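Long-range contact in acyl-CoA dehydrogenase (Slackia heliotrinireducens, PDB 4RM7), which belongs to the acyl-CoA dehydrogenase family, whose subunits join two helical domains and a beta domain between them: residues P327-M338 with V352-Q363. Residues are numbered along the deposited sequence; the frame is centred on the assembly and turned at random.
Sequences PKAATEVASDAM and VSSIWQDCRGYQ
Trp356 of helix 351-362 is a knob set among Thr331, Ala334, Ser335 and Met338 of helix 316-341, where two antiparallel neighbours in the C-terminal helical domain of the acyl-CoA dehydrogenase fold pack together. The segment axes approach to 7.8 Å, with 164° between their directions. Around the indole, the selenium of selenomethionine Met338 approaches the ring obliquely, 31° off its normal, a Met-aromatic contact with SE 4.0 Å from the centroid of the five-membered ring. The edge carries Thr331 O in the ring plane, 3.6 Å from Trp356 CD1. With CG anti to the backbone N (chi1 174°), the indole crosses the Met338 side chain at about a right angle; it also stacks on Trp356 of the second subunit. Alanine methyls make the apolar contacts in the middle: Ala334 CB meets Ile355 CG2 at 3.8 Å, and Ala330 CB touches Cys359 SG. At the ends, Val352 CG1 touches Met338 CG, the two side chains sliding past each other in opposite directions, and Pro327 CB lies 3.7 Å from Tyr362 CB. No hydrogen bond joins the two segments. Gln363 NE2 hydrogen-bonds to Asp369 OD2, and Thr331 OG1 turns back along its own helix to Pro327 O (2.9 Å), which Thr331 N reaches from the opposite face of the carbonyl plane.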
ATOM      1  N   PRO A 327     -11.177  10.806   0.242  1.00 43.45           N
ATOM      2  CA  PRO A 327     -12.036   9.853   0.955  1.00 36.77           C
ATOM      3  C   PRO A 327     -11.310   8.556   1.301  1.00 40.69           C
ATOM      4  O   PRO A 327     -11.483   8.036   2.407  1.00 39.08           O
ATOM      5  CB  PRO A 327     -13.179   9.597  -0.035  1.00 36.53           C
ATOM      6  CG  PRO A 327     -13.231  10.837  -0.876  1.00 36.16           C
ATOM      7  CD  PRO A 327     -11.780  11.223  -1.043  1.00 38.95           C
ATOM      8  N   LYS A 328     -10.476   8.050   0.400  1.00 38.84           N
ATOM      9  CA  LYS A 328      -9.765   6.817   0.716  1.00 35.76           C
ATOM     10  C   LYS A 328      -8.775   7.079   1.859  1.00 37.96           C
ATOM     11  O   LYS A 328      -8.669   6.281   2.799  1.00 44.81           O
ATOM     12  CB  LYS A 328      -9.049   6.274  -0.508  1.00 35.85           C
ATOM     13  CG  LYS A 328      -8.422   4.923  -0.290  1.00 43.51           C
ATOM     14  CD  LYS A 328      -7.484   4.619  -1.406  1.00 49.36           C
ATOM     15  CE  LYS A 328      -7.241   3.131  -1.523  1.00 64.67           C
ATOM     16  NZ  LYS A 328      -6.250   2.836  -2.606  1.00 70.19           N
ATOM     17  N   ALA A 329      -8.070   8.209   1.794  1.00 34.98           N
ATOM     18  CA  ALA A 329      -7.157   8.581   2.870  1.00 33.60           C
ATOM     19  C   ALA A 329      -7.914   8.726   4.179  1.00 34.47           C
ATOM     20  O   ALA A 329      -7.446   8.275   5.227  1.00 35.17           O
ATOM     21  CB  ALA A 329      -6.437   9.851   2.546  1.00 25.27           C
ATOM     22  N   ALA A 330      -9.090   9.344   4.114  1.00 30.67           N
ATOM     23  CA  ALA A 330      -9.878   9.532   5.322  1.00 31.36           C
ATOM     24  C   ALA A 330     -10.256   8.178   5.944  1.00 36.65           C
ATOM     25  O   ALA A 330     -10.205   8.013   7.172  1.00 39.01           O
ATOM     26  CB  ALA A 330     -11.107  10.346   5.029  1.00 26.46           C
ATOM     27  N   THR A 331     -10.614   7.214   5.096  1.00 37.44           N
ATOM     28  CA  THR A 331     -11.021   5.897   5.570  1.00 33.40           C
ATOM     29  C   THR A 331      -9.853   5.200   6.260  1.00 33.71           C
ATOM     30  O   THR A 331     -10.035   4.541   7.272  1.00 41.62           O
ATOM     31  CB  THR A 331     -11.563   5.013   4.424  1.00 32.20           C
ATOM     32  OG1 THR A 331     -12.636   5.696   3.776  1.00 40.73           O
ATOM     33  CG2 THR A 331     -12.103   3.703   4.962  1.00 30.58           C
ATOM     34  N   GLU A 332      -8.656   5.372   5.721  1.00 32.71           N
ATOM     35  CA  GLU A 332      -7.461   4.738   6.279  1.00 32.25           C
ATOM     36  C   GLU A 332      -7.106   5.330   7.651  1.00 37.66           C
ATOM     37  O   GLU A 332      -6.749   4.589   8.589  1.00 36.96           O
ATOM     38  CB  GLU A 332      -6.287   4.868   5.299  1.00 31.63           C
ATOM     39  CG  GLU A 332      -6.553   4.171   3.972  1.00 44.22           C
ATOM     40  CD  GLU A 332      -5.440   4.335   2.941  1.00 57.06           C
ATOM     41  OE1 GLU A 332      -4.460   5.075   3.204  1.00 64.85           O
ATOM     42  OE2 GLU A 332      -5.556   3.706   1.865  1.00 57.71           O
ATOM     43  N   VAL A 333      -7.220   6.656   7.773  1.00 33.57           N
ATOM     44  CA  VAL A 333      -7.023   7.297   9.063  1.00 33.25           C
ATOM     45  C   VAL A 333      -8.022   6.778  10.108  1.00 40.45           C
ATOM     46  O   VAL A 333      -7.647   6.395  11.232  1.00 40.14           O
ATOM     47  CB  VAL A 333      -7.133   8.823   8.949  1.00 33.02           C
ATOM     48  CG1 VAL A 333      -7.084   9.481  10.342  1.00 31.00           C
ATOM     49  CG2 VAL A 333      -6.004   9.335   8.115  1.00 32.16           C
ATOM     50  N   ALA A 334      -9.295   6.765   9.748  1.00 38.37           N
ATOM     51  CA  ALA A 334     -10.302   6.294  10.681  1.00 37.30           C
ATOM     52  C   ALA A 334     -10.040   4.828  11.080  1.00 43.22           C
ATOM     53  O   ALA A 334     -10.142   4.465  12.252  1.00 42.25           O
ATOM     54  CB  ALA A 334     -11.673   6.455  10.078  1.00 28.51           C
ATOM     55  N   SER A 335      -9.669   3.999  10.108  1.00 43.66           N
ATOM     56  CA  SER A 335      -9.347   2.602  10.376  1.00 40.38           C
ATOM     57  C   SER A 335      -8.139   2.439  11.318  1.00 44.83           C
ATOM     58  O   SER A 335      -8.170   1.604  12.238  1.00 51.31           O
ATOM     59  CB  SER A 335      -9.086   1.859   9.069  1.00 31.52           C
ATOM     60  OG  SER A 335      -8.902   0.472   9.322  1.00 39.84           O
ATOM     61  N   ASP A 336      -7.087   3.226  11.073  1.00 36.16           N
ATOM     62  CA  ASP A 336      -5.911   3.267  11.950  1.00 39.56           C
ATOM     63  C   ASP A 336      -6.267   3.729  13.353  1.00 41.16           C
ATOM     64  O   ASP A 336      -5.718   3.219  14.341  1.00 44.30           O
ATOM     65  CB  ASP A 336      -4.818   4.184  11.390  1.00 42.38           C
ATOM     66  CG  ASP A 336      -4.014   3.527  10.279  1.00 49.42           C
ATOM     67  OD1 ASP A 336      -3.783   2.303  10.375  1.00 47.94           O
ATOM     68  OD2 ASP A 336      -3.627   4.233   9.306  1.00 64.33           O
ATOM     69  N   ALA A 337      -7.177   4.695  13.441  1.00 38.70           N
ATOM     70  CA  ALA A 337      -7.691   5.116  14.742  1.00 40.48           C
ATOM     71  C   ALA A 337      -8.390   3.960  15.450  1.00 41.46           C
ATOM     72  O   ALA A 337      -8.161   3.747  16.638  1.00 50.21           O
ATOM     73  CB  ALA A 337      -8.636   6.286  14.601  1.00 41.60           C
HETATM   74  N   MSE A 338      -9.237   3.211  14.743  1.00 33.82           N
HETATM   75  CA  MSE A 338      -9.855   2.037  15.362  1.00 36.22           C
HETATM   76  C   MSE A 338      -8.802   1.083  15.879  1.00 40.61           C
HETATM   77  O   MSE A 338      -8.932   0.566  16.981  1.00 46.85           O
HETATM   78  CB  MSE A 338     -10.747   1.277  14.394  1.00 38.16           C
HETATM   79  CG  MSE A 338     -12.087   1.902  14.128  1.00 47.72           C
HETATM   80 SE   MSE A 338     -12.959   0.973  12.656  0.64 58.74          SE
HETATM   81  CE  MSE A 338     -12.954  -0.780  13.521  1.00 34.75           C
ATOM     82  N   VAL A 352     -15.554   6.396  16.447  1.00 44.51           N
ATOM     83  CA  VAL A 352     -14.537   6.083  15.439  1.00 43.74           C
ATOM     84  C   VAL A 352     -15.030   5.031  14.421  1.00 43.71           C
ATOM     85  O   VAL A 352     -14.756   5.131  13.228  1.00 46.89           O
ATOM     86  CB  VAL A 352     -13.208   5.621  16.095  1.00 46.77           C
ATOM     87  CG1 VAL A 352     -12.278   5.124  15.059  1.00 54.78           C
ATOM     88  CG2 VAL A 352     -12.522   6.792  16.749  1.00 48.62           C
ATOM     89  N   SER A 353     -15.794   4.053  14.878  1.00 44.78           N
ATOM     90  CA  SER A 353     -16.364   3.056  13.976  1.00 44.40           C
ATOM     91  C   SER A 353     -17.470   3.623  13.060  1.00 48.26           C
ATOM     92  O   SER A 353     -17.649   3.137  11.948  1.00 57.57           O
ATOM     93  CB  SER A 353     -16.902   1.862  14.780  1.00 51.17           C
ATOM     94  OG  SER A 353     -17.862   2.264  15.747  1.00 59.58           O
ATOM     95  N   SER A 354     -18.213   4.631  13.517  1.00 44.03           N
ATOM     96  CA  SER A 354     -19.153   5.328  12.637  1.00 37.34           C
ATOM     97  C   SER A 354     -18.386   6.151  11.626  1.00 40.20           C
ATOM     98  O   SER A 354     -18.724   6.175  10.444  1.00 40.46           O
ATOM     99  CB  SER A 354     -20.082   6.255  13.403  1.00 39.16           C
ATOM    100  OG  SER A 354     -20.474   5.674  14.619  1.00 54.23           O
ATOM    101  N   ILE A 355     -17.355   6.844  12.098  1.00 44.18           N
ATOM    102  CA  ILE A 355     -16.550   7.671  11.225  1.00 36.77           C
ATOM    103  C   ILE A 355     -15.970   6.834  10.090  1.00 43.02           C
ATOM    104  O   ILE A 355     -16.003   7.218   8.929  1.00 51.39           O
ATOM    105  CB  ILE A 355     -15.435   8.339  12.008  1.00 39.48           C
ATOM    106  CG1 ILE A 355     -16.031   9.408  12.928  1.00 35.46           C
ATOM    107  CG2 ILE A 355     -14.344   8.904  11.049  1.00 32.71           C
ATOM    108  CD1 ILE A 355     -15.013   9.981  13.923  1.00 40.31           C
ATOM    109  N   TRP A 356     -15.457   5.669  10.440  1.00 43.71           N
ATOM    110  CA  TRP A 356     -14.862   4.763   9.475  1.00 40.85           C
ATOM    111  C   TRP A 356     -15.877   4.384   8.409  1.00 39.02           C
ATOM    112  O   TRP A 356     -15.588   4.382   7.222  1.00 43.41           O
ATOM    113  CB  TRP A 356     -14.343   3.527  10.208  1.00 35.08           C
ATOM    114  CG  TRP A 356     -13.829   2.452   9.365  1.00 34.21           C
ATOM    115  CD1 TRP A 356     -12.709   2.491   8.567  1.00 35.22           C
ATOM    116  CD2 TRP A 356     -14.350   1.116   9.267  1.00 34.08           C
ATOM    117  NE1 TRP A 356     -12.525   1.262   7.964  1.00 37.41           N
ATOM    118  CE2 TRP A 356     -13.510   0.401   8.379  1.00 36.96           C
ATOM    119  CE3 TRP A 356     -15.449   0.459   9.832  1.00 35.47           C
ATOM    120  CZ2 TRP A 356     -13.734  -0.938   8.050  1.00 36.89           C
ATOM    121  CZ3 TRP A 356     -15.683  -0.869   9.491  1.00 39.35           C
ATOM    122  CH2 TRP A 356     -14.831  -1.551   8.605  1.00 42.14           C
ATOM    123  N   GLN A 357     -17.078   4.062   8.851  1.00 40.21           N
ATOM    124  CA  GLN A 357     -18.162   3.750   7.936  1.00 45.15           C
ATOM    125  C   GLN A 357     -18.571   4.944   7.078  1.00 44.59           C
ATOM    126  O   GLN A 357     -18.771   4.790   5.884  1.00 52.13           O
ATOM    127  CB  GLN A 357     -19.357   3.230   8.722  1.00 40.86           C
ATOM    128  CG  GLN A 357     -19.094   1.876   9.364  1.00 44.63           C
ATOM    129  CD  GLN A 357     -20.219   1.432  10.281  1.00 61.29           C
ATOM    130  OE1 GLN A 357     -20.935   2.244  10.875  1.00 70.68           O
ATOM    131  NE2 GLN A 357     -20.376   0.142  10.404  1.00 69.39           N
ATOM    132  N   ASP A 358     -18.706   6.118   7.689  1.00 41.37           N
ATOM    133  CA  ASP A 358     -18.981   7.350   6.946  1.00 39.45           C
ATOM    134  C   ASP A 358     -17.946   7.551   5.852  1.00 36.46           C
ATOM    135  O   ASP A 358     -18.278   7.765   4.671  1.00 33.67           O
ATOM    136  CB  ASP A 358     -18.977   8.586   7.857  1.00 43.43           C
ATOM    137  CG  ASP A 358     -20.132   8.607   8.840  1.00 53.66           C
ATOM    138  OD1 ASP A 358     -21.154   7.921   8.611  1.00 58.18           O
ATOM    139  OD2 ASP A 358     -20.018   9.327   9.851  1.00 67.17           O
ATOM    140  N   CYS A 359     -16.677   7.497   6.235  1.00 35.92           N
ATOM    141  CA  CYS A 359     -15.628   7.828   5.272  1.00 33.13           C
ATOM    142  C   CYS A 359     -15.597   6.843   4.102  1.00 38.96           C
ATOM    143  O   CYS A 359     -15.375   7.238   2.966  1.00 45.35           O
ATOM    144  CB  CYS A 359     -14.290   7.897   5.969  1.00 31.67           C
ATOM    145  SG  CYS A 359     -14.166   9.357   7.062  1.00 44.21           S
ATOM    146  N   ARG A 360     -15.881   5.572   4.369  1.00 42.68           N
ATOM    147  CA  ARG A 360     -15.958   4.580   3.303  1.00 42.75           C
ATOM    148  C   ARG A 360     -17.006   4.980   2.287  1.00 42.14           C
ATOM    149  O   ARG A 360     -16.831   4.748   1.103  1.00 44.67           O
ATOM    150  CB  ARG A 360     -16.288   3.192   3.855  1.00 39.81           C
ATOM    151  CG  ARG A 360     -16.301   2.095   2.794  1.00 37.65           C
ATOM    152  CD  ARG A 360     -14.888   1.811   2.308  1.00 36.37           C
ATOM    153  NE  ARG A 360     -14.809   0.936   1.125  1.00 44.92           N
ATOM    154  CZ  ARG A 360     -15.203   1.280  -0.101  1.00 46.39           C
ATOM    155  NH1 ARG A 360     -15.747   2.475  -0.320  1.00 50.99           N
ATOM    156  NH2 ARG A 360     -15.080   0.418  -1.105  1.00 39.79           N
ATOM    157  N   GLY A 361     -18.091   5.585   2.763  1.00 39.87           N
ATOM    158  CA  GLY A 361     -19.176   6.047   1.908  1.00 38.69           C
ATOM    159  C   GLY A 361     -18.787   7.217   1.009  1.00 44.52           C
ATOM    160  O   GLY A 361     -19.241   7.342  -0.123  1.00 43.51           O
ATOM    161  N   TYR A 362     -17.920   8.077   1.506  1.00 43.48           N
ATOM    162  CA  TYR A 362     -17.400   9.155   0.693  1.00 42.45           C
ATOM    163  C   TYR A 362     -16.666   8.667  -0.573  1.00 43.26           C
ATOM    164  O   TYR A 362     -16.537   9.398  -1.541  1.00 49.68           O
ATOM    165  CB  TYR A 362     -16.491  10.023   1.554  1.00 40.22           C
ATOM    166  CG  TYR A 362     -17.243  10.787   2.624  1.00 46.71           C
ATOM    167  CD1 TYR A 362     -18.546  11.233   2.406  1.00 46.46           C
ATOM    168  CD2 TYR A 362     -16.661  11.053   3.854  1.00 45.66           C
ATOM    169  CE1 TYR A 362     -19.233  11.936   3.378  1.00 49.28           C
ATOM    170  CE2 TYR A 362     -17.338  11.760   4.830  1.00 43.77           C
ATOM    171  CZ  TYR A 362     -18.618  12.203   4.588  1.00 49.87           C
ATOM    172  OH  TYR A 362     -19.284  12.902   5.563  1.00 48.26           O
ATOM    173  N   GLN A 363     -16.211   7.423  -0.583  1.00 40.98           N
ATOM    174  CA  GLN A 363     -15.566   6.888  -1.775  1.00 33.29           C
ATOM    175  C   GLN A 363     -16.553   6.631  -2.911  1.00 43.17           C
ATOM    176  O   GLN A 363     -16.120   6.413  -4.036  1.00 48.76           O
ATOM    177  CB  GLN A 363     -14.814   5.613  -1.445  1.00 31.11           C
ATOM    178  CG  GLN A 363     -13.588   5.845  -0.575  1.00 35.15           C
ATOM    179  CD  GLN A 363     -12.774   4.571  -0.383  1.00 49.82           C
ATOM    180  OE1 GLN A 363     -12.577   4.111   0.738  1.00 53.46           O
ATOM    181  NE2 GLN A 363     -12.300   3.998  -1.483  1.00 64.38           N
TER